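Local coordinates for protein dihydrophenazinedicarboxylate synthase (Burkholderia, PDB 4HMW) that catalyses FMN-dependent oxidations by molecular oxygen in the terminal steps of phenazine antibiotic biosynthesis, at residues W37-A51 with G100-M112. Sequence-based numbering, arbitrary orientation. Where two conformers were deposited one is given.
Sequences WLATADVARVREPKA and GLLYWRETGQQIM. With FMN (flavin mononucleotide), chain C.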
# COMPACT_ATOMS: atom_id res chain seq x y z
N TRP B 37 17.12 -7.22 2.73
CA TRP B 37 16.61 -5.91 2.96
C TRP B 37 15.88 -5.80 4.30
O TRP B 37 16.04 -4.79 5.00
CB TRP B 37 15.73 -5.40 1.79
CG TRP B 37 16.50 -4.80 0.67
CD1 TRP B 37 17.80 -5.06 0.34
CD2 TRP B 37 16.04 -3.79 -0.26
NE1 TRP B 37 18.19 -4.26 -0.71
CE2 TRP B 37 17.13 -3.48 -1.11
CE3 TRP B 37 14.85 -3.13 -0.42
CZ2 TRP B 37 17.04 -2.51 -2.12
CZ3 TRP B 37 14.74 -2.19 -1.44
CH2 TRP B 37 15.84 -1.88 -2.28
N LEU B 38 15.09 -6.81 4.65
CA LEU B 38 14.39 -6.80 5.92
C LEU B 38 15.37 -6.84 7.10
O LEU B 38 15.16 -6.20 8.14
CB LEU B 38 13.41 -7.98 6.05
CG LEU B 38 12.09 -7.68 5.33
CD1 LEU B 38 11.39 -8.92 4.93
CD2 LEU B 38 11.18 -6.85 6.23
N ALA B 39 16.45 -7.58 6.93
CA ALA B 39 17.44 -7.68 8.03
C ALA B 39 18.14 -6.32 8.17
O ALA B 39 18.39 -5.85 9.30
CB ALA B 39 18.40 -8.75 7.76
N THR B 40 18.43 -5.66 7.05
CA THR B 40 19.10 -4.37 7.14
C THR B 40 18.14 -3.33 7.73
O THR B 40 18.55 -2.41 8.47
CB THR B 40 19.61 -3.92 5.77
OG1 THR B 40 20.60 -4.86 5.32
CG2 THR B 40 20.21 -2.54 5.82
N ALA B 41 16.85 -3.48 7.40
CA ALA B 41 15.84 -2.57 7.93
C ALA B 41 15.81 -2.61 9.45
O ALA B 41 15.60 -1.59 10.11
CB ALA B 41 14.44 -2.89 7.31
N ASP B 42 16.02 -3.79 10.03
CA ASP B 42 16.08 -3.89 11.47
C ASP B 42 17.34 -3.22 12.06
O ASP B 42 17.26 -2.56 13.10
CB ASP B 42 16.01 -5.34 11.91
CG ASP B 42 14.60 -5.92 11.84
OD1 ASP B 42 13.61 -5.16 11.59
OD2 ASP B 42 14.48 -7.14 12.05
N VAL B 43 18.48 -3.38 11.40
CA VAL B 43 19.67 -2.65 11.81
C VAL B 43 19.47 -1.13 11.74
O VAL B 43 19.97 -0.39 12.60
CB VAL B 43 20.90 -3.06 10.96
CG1 VAL B 43 22.13 -2.23 11.30
CG2 VAL B 43 21.20 -4.56 11.17
N ALA B 44 18.75 -0.66 10.72
CA ALA B 44 18.47 0.76 10.54
C ALA B 44 17.36 1.27 11.46
O ALA B 44 17.02 2.45 11.40
CB ALA B 44 18.11 1.05 9.09
N ARG B 45 16.78 0.38 12.25
CA ARG B 45 15.71 0.73 13.19
C ARG B 45 14.47 1.31 12.49
O ARG B 45 13.81 2.23 12.98
CB ARG B 45 16.25 1.65 14.28
CG ARG B 45 17.36 0.98 15.13
CD ARG B 45 17.67 1.79 16.39
NE ARG B 45 17.79 0.99 17.62
CZ ARG B 45 16.86 0.18 18.11
NH1 ARG B 45 15.69 -0.01 17.49
NH2 ARG B 45 17.10 -0.48 19.25
N VAL B 46 14.14 0.72 11.35
CA VAL B 46 12.89 1.04 10.69
C VAL B 46 11.68 0.70 11.57
O VAL B 46 11.59 -0.40 12.13
CB VAL B 46 12.78 0.27 9.35
CG1 VAL B 46 11.36 0.41 8.77
CG2 VAL B 46 13.84 0.76 8.35
N ARG B 47 10.75 1.64 11.71
CA ARG B 47 9.51 1.41 12.46
C ARG B 47 8.51 0.58 11.64
O ARG B 47 8.17 0.95 10.52
CB ARG B 47 8.86 2.73 12.85
CG ARG B 47 7.64 2.58 13.73
CD ARG B 47 7.16 3.90 14.26
NE ARG B 47 6.11 3.74 15.26
CZ ARG B 47 5.65 4.72 16.01
NH1 ARG B 47 6.15 5.94 15.86
NH2 ARG B 47 4.68 4.49 16.89
N GLU B 48 8.07 -0.55 12.22
CA GLU B 48 7.09 -1.46 11.60
C GLU B 48 7.46 -1.79 10.15
O GLU B 48 6.69 -1.47 9.21
CB GLU B 48 5.66 -0.89 11.65
CG GLU B 48 5.05 -0.89 13.06
CD GLU B 48 3.61 -0.37 13.09
OE1 GLU B 48 2.80 -0.70 12.17
OE2 GLU B 48 3.30 0.37 14.04
N PRO B 49 8.62 -2.43 9.96
CA PRO B 49 9.05 -2.73 8.59
C PRO B 49 8.13 -3.74 7.90
O PRO B 49 8.08 -3.76 6.67
CB PRO B 49 10.47 -3.30 8.78
CG PRO B 49 10.52 -3.80 10.18
CD PRO B 49 9.60 -2.88 10.97
N LYS B 50 7.37 -4.54 8.65
CA LYS B 50 6.59 -5.63 8.05
C LYS B 50 5.17 -5.22 7.71
O LYS B 50 4.36 -6.08 7.31
CB LYS B 50 6.58 -6.86 8.98
CG LYS B 50 7.99 -7.40 9.29
CD LYS B 50 7.98 -8.80 9.89
CE LYS B 50 7.33 -8.83 11.27
NZ LYS B 50 6.77 -10.17 11.59
N ALA B 51 4.86 -3.93 7.85
CA ALA B 51 3.52 -3.42 7.49
C ALA B 51 3.35 -3.36 5.99
O ALA B 51 3.83 -2.44 5.30
CB ALA B 51 3.27 -2.05 8.11
N GLY B 100 1.57 -6.73 -2.75
CA GLY B 100 1.90 -6.16 -1.46
C GLY B 100 3.01 -5.13 -1.61
O GLY B 100 3.90 -5.34 -2.40
N LEU B 101 2.95 -4.04 -0.84
CA LEU B 101 3.97 -3.01 -0.92
C LEU B 101 4.51 -2.73 0.47
O LEU B 101 3.75 -2.47 1.40
CB LEU B 101 3.36 -1.72 -1.52
CG LEU B 101 4.35 -0.57 -1.76
CD1 LEU B 101 5.30 -0.97 -2.87
CD2 LEU B 101 3.61 0.73 -2.11
N LEU B 102 5.83 -2.77 0.60
CA LEU B 102 6.54 -2.31 1.81
C LEU B 102 7.19 -0.98 1.50
O LEU B 102 7.70 -0.79 0.40
CB LEU B 102 7.65 -3.30 2.20
CG LEU B 102 7.23 -4.71 2.56
CD1 LEU B 102 8.42 -5.69 2.77
CD2 LEU B 102 6.35 -4.66 3.79
N TYR B 103 7.16 -0.06 2.46
CA TYR B 103 7.80 1.23 2.26
C TYR B 103 8.37 1.68 3.57
O TYR B 103 7.64 1.82 4.56
CB TYR B 103 6.86 2.31 1.69
CG TYR B 103 7.48 3.70 1.70
CD1 TYR B 103 8.75 3.89 1.18
CD2 TYR B 103 6.78 4.83 2.16
CE1 TYR B 103 9.35 5.14 1.17
CE2 TYR B 103 7.37 6.10 2.16
CZ TYR B 103 8.65 6.24 1.67
OH TYR B 103 9.26 7.47 1.69
N TRP B 104 9.67 1.93 3.54
CA TRP B 104 10.44 2.30 4.73
C TRP B 104 10.96 3.73 4.60
O TRP B 104 11.93 3.98 3.89
CB TRP B 104 11.59 1.33 4.90
CG TRP B 104 11.17 -0.10 4.97
CD1 TRP B 104 9.98 -0.61 5.43
CD2 TRP B 104 11.95 -1.24 4.54
NE1 TRP B 104 9.97 -1.99 5.31
CE2 TRP B 104 11.17 -2.40 4.77
CE3 TRP B 104 13.21 -1.37 3.96
CZ2 TRP B 104 11.62 -3.67 4.45
CZ3 TRP B 104 13.67 -2.65 3.65
CH2 TRP B 104 12.86 -3.78 3.86
N ARG B 105 10.31 4.65 5.29
CA ARG B 105 10.64 6.06 5.18
C ARG B 105 12.09 6.31 5.61
O ARG B 105 12.78 7.19 5.05
CB ARG B 105 9.69 6.90 6.06
CG ARG B 105 8.28 6.95 5.53
CD ARG B 105 7.25 7.12 6.66
NE ARG B 105 5.91 7.51 6.20
CZ ARG B 105 5.02 6.65 5.74
NH1 ARG B 105 5.31 5.36 5.67
NH2 ARG B 105 3.81 7.07 5.38
N GLU B 106 12.55 5.55 6.59
CA GLU B 106 13.87 5.81 7.20
C GLU B 106 15.03 5.55 6.24
O GLU B 106 16.05 6.21 6.34
CB GLU B 106 14.07 4.97 8.47
CG GLU B 106 13.15 5.30 9.61
CD GLU B 106 11.87 4.46 9.63
OE1 GLU B 106 11.43 3.96 8.56
OE2 GLU B 106 11.30 4.30 10.75
N THR B 107 14.87 4.60 5.32
CA THR B 107 15.91 4.26 4.37
C THR B 107 15.58 4.58 2.93
O THR B 107 16.38 4.30 2.05
CB THR B 107 16.22 2.77 4.42
OG1 THR B 107 15.02 2.06 4.07
CG2 THR B 107 16.66 2.33 5.84
N GLY B 108 14.42 5.15 2.68
CA GLY B 108 14.03 5.42 1.33
C GLY B 108 13.94 4.18 0.47
O GLY B 108 14.38 4.19 -0.69
N GLN B 109 13.30 3.13 0.99
CA GLN B 109 13.19 1.88 0.22
C GLN B 109 11.75 1.42 0.11
O GLN B 109 10.95 1.55 1.03
CB GLN B 109 14.03 0.74 0.88
CG GLN B 109 15.52 0.93 0.76
CD GLN B 109 16.28 -0.06 1.63
OE1 GLN B 109 16.13 -0.09 2.85
NE2 GLN B 109 17.11 -0.86 1.01
N GLN B 110 11.42 0.89 -1.05
CA GLN B 110 10.13 0.23 -1.19
C GLN B 110 10.35 -1.14 -1.85
O GLN B 110 11.32 -1.36 -2.58
CB GLN B 110 9.05 1.08 -1.90
CG GLN B 110 9.39 1.56 -3.18
CD GLN B 110 8.31 2.44 -3.89
OE1 GLN B 110 7.10 2.22 -3.81
NE2 GLN B 110 8.80 3.41 -4.64
N ILE B 111 9.47 -2.08 -1.53
CA ILE B 111 9.48 -3.38 -2.17
C ILE B 111 8.08 -3.73 -2.58
O ILE B 111 7.16 -3.69 -1.78
CB ILE B 111 10.02 -4.51 -1.25
CG1 ILE B 111 11.36 -4.12 -0.63
CG2 ILE B 111 10.15 -5.80 -2.05
CD1 ILE B 111 11.90 -5.20 0.37
N MET B 112 7.92 -4.08 -3.84
CA MET B 112 6.62 -4.47 -4.39
C MET B 112 6.66 -5.96 -4.65
O MET B 112 7.60 -6.44 -5.27
CB MET B 112 6.36 -3.79 -5.71
CG MET B 112 5.04 -4.19 -6.31
SD MET B 112 4.81 -3.79 -8.04
CE MET B 112 5.74 -5.13 -8.80
N1 FMN C . 6.09 8.44 -8.73
C2 FMN C . 5.27 9.24 -9.47
O2 FMN C . 5.11 9.02 -10.66
N3 FMN C . 4.57 10.26 -8.88
C4 FMN C . 4.75 10.53 -7.54
O4 FMN C . 4.10 11.47 -7.04
C4A FMN C . 5.61 9.75 -6.78
N5 FMN C . 5.82 10.03 -5.44
C5A FMN C . 6.66 9.19 -4.71
C6 FMN C . 6.85 9.44 -3.37
C7 FMN C . 7.65 8.62 -2.61
C7M FMN C . 7.83 8.94 -1.17
C8 FMN C . 8.31 7.55 -3.20
C8M FMN C . 9.17 6.63 -2.39
C9 FMN C . 8.12 7.28 -4.54
C9A FMN C . 7.33 8.13 -5.32
N10 FMN C . 7.14 7.90 -6.70
C10 FMN C . 6.28 8.71 -7.40
C1' FMN C . 7.80 6.80 -7.46
C2' FMN C . 6.90 5.56 -7.53
O2' FMN C . 6.87 4.86 -6.28
C3' FMN C . 7.33 4.59 -8.63
O3' FMN C . 8.68 4.23 -8.39
C4' FMN C . 7.15 5.19 -10.03
O4' FMN C . 6.05 6.08 -10.02
C5' FMN C . 7.04 4.11 -11.10
O5' FMN C . 6.00 3.22 -10.79
P FMN C . 5.44 2.19 -11.87
O1P FMN C . 4.61 2.97 -12.88
O2P FMN C . 6.64 1.54 -12.57
O3P FMN C . 4.58 1.24 -11.11
O HOH W 1 17.19 -2.16 4.21
O HOH W 2 8.76 3.28 8.99
O HOH W 3 6.37 -1.39 5.26
O HOH W 4 3.39 -0.46 3.34
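With CG of Trp104 anti to its own carbonyl carbon (chi1 -56°), the indole leans from the end of strand 97-104 into the crook between helix 30-43 and the loop that follows it, where Ala41 CB sits over one face, 3.7 Å from CZ3 of Trp104. Glu106 starts with a similar first torsion but bends at chi2 (92°), which turns its carboxylate back to the loop. Indole NE1 of Trp104 donates within its ring plane to a lone pair of Pro49 O, at 2.9 Å. Val46 crosses the Trp104 side chain at about a right angle, its CG1 nearest CG and CD1 of the pyrrole ring, while Leu38 CD2 packs on CZ2 of Trp104 at 3.7 Å.

At the hairpin turn, Arg47 N gives Glu106 OE2 a nearly straight bond (2.9 Å) that arrives from above the carboxylate plane. Glu106 OE1 accepts a hydrogen bond from a water that also donates to Arg47 O, giving the carboxylate a second link to the same residue.

On the helix side, Gln109 extends beneath Trp37 and places NE2 over the centre of the indole, 3.4 Å from CE2 of Trp37, with amide and ring planes 40° apart. Its OE1 accepts from Thr107 OG1 at 2.7 Å and from a water bridging to Trp37 O, which fixes the amide's rotation. Ile111 CG1 meets Trp37 CE3, and Phe20 and Phe187 add edge-to-face rings.

The opposite side of this antiparallel hairpin serves the flavin: Gln110 NE2 binds FMN O2' at 2.9 Å, and Tyr103 OH touches FMN C7M. Tyr103 OH also bonds Glu48 OE1 of the second subunit, linking the subunits beside the cofactor. A G1 bulge at Gly108 and Gln109 shapes the turn. Trp37, Leu38, Ala41 and Val46 thus supply apolar packing, while directed bonds to the loop backbone satisfy the Trp104 indole N-H and engage the Glu106 carboxylate.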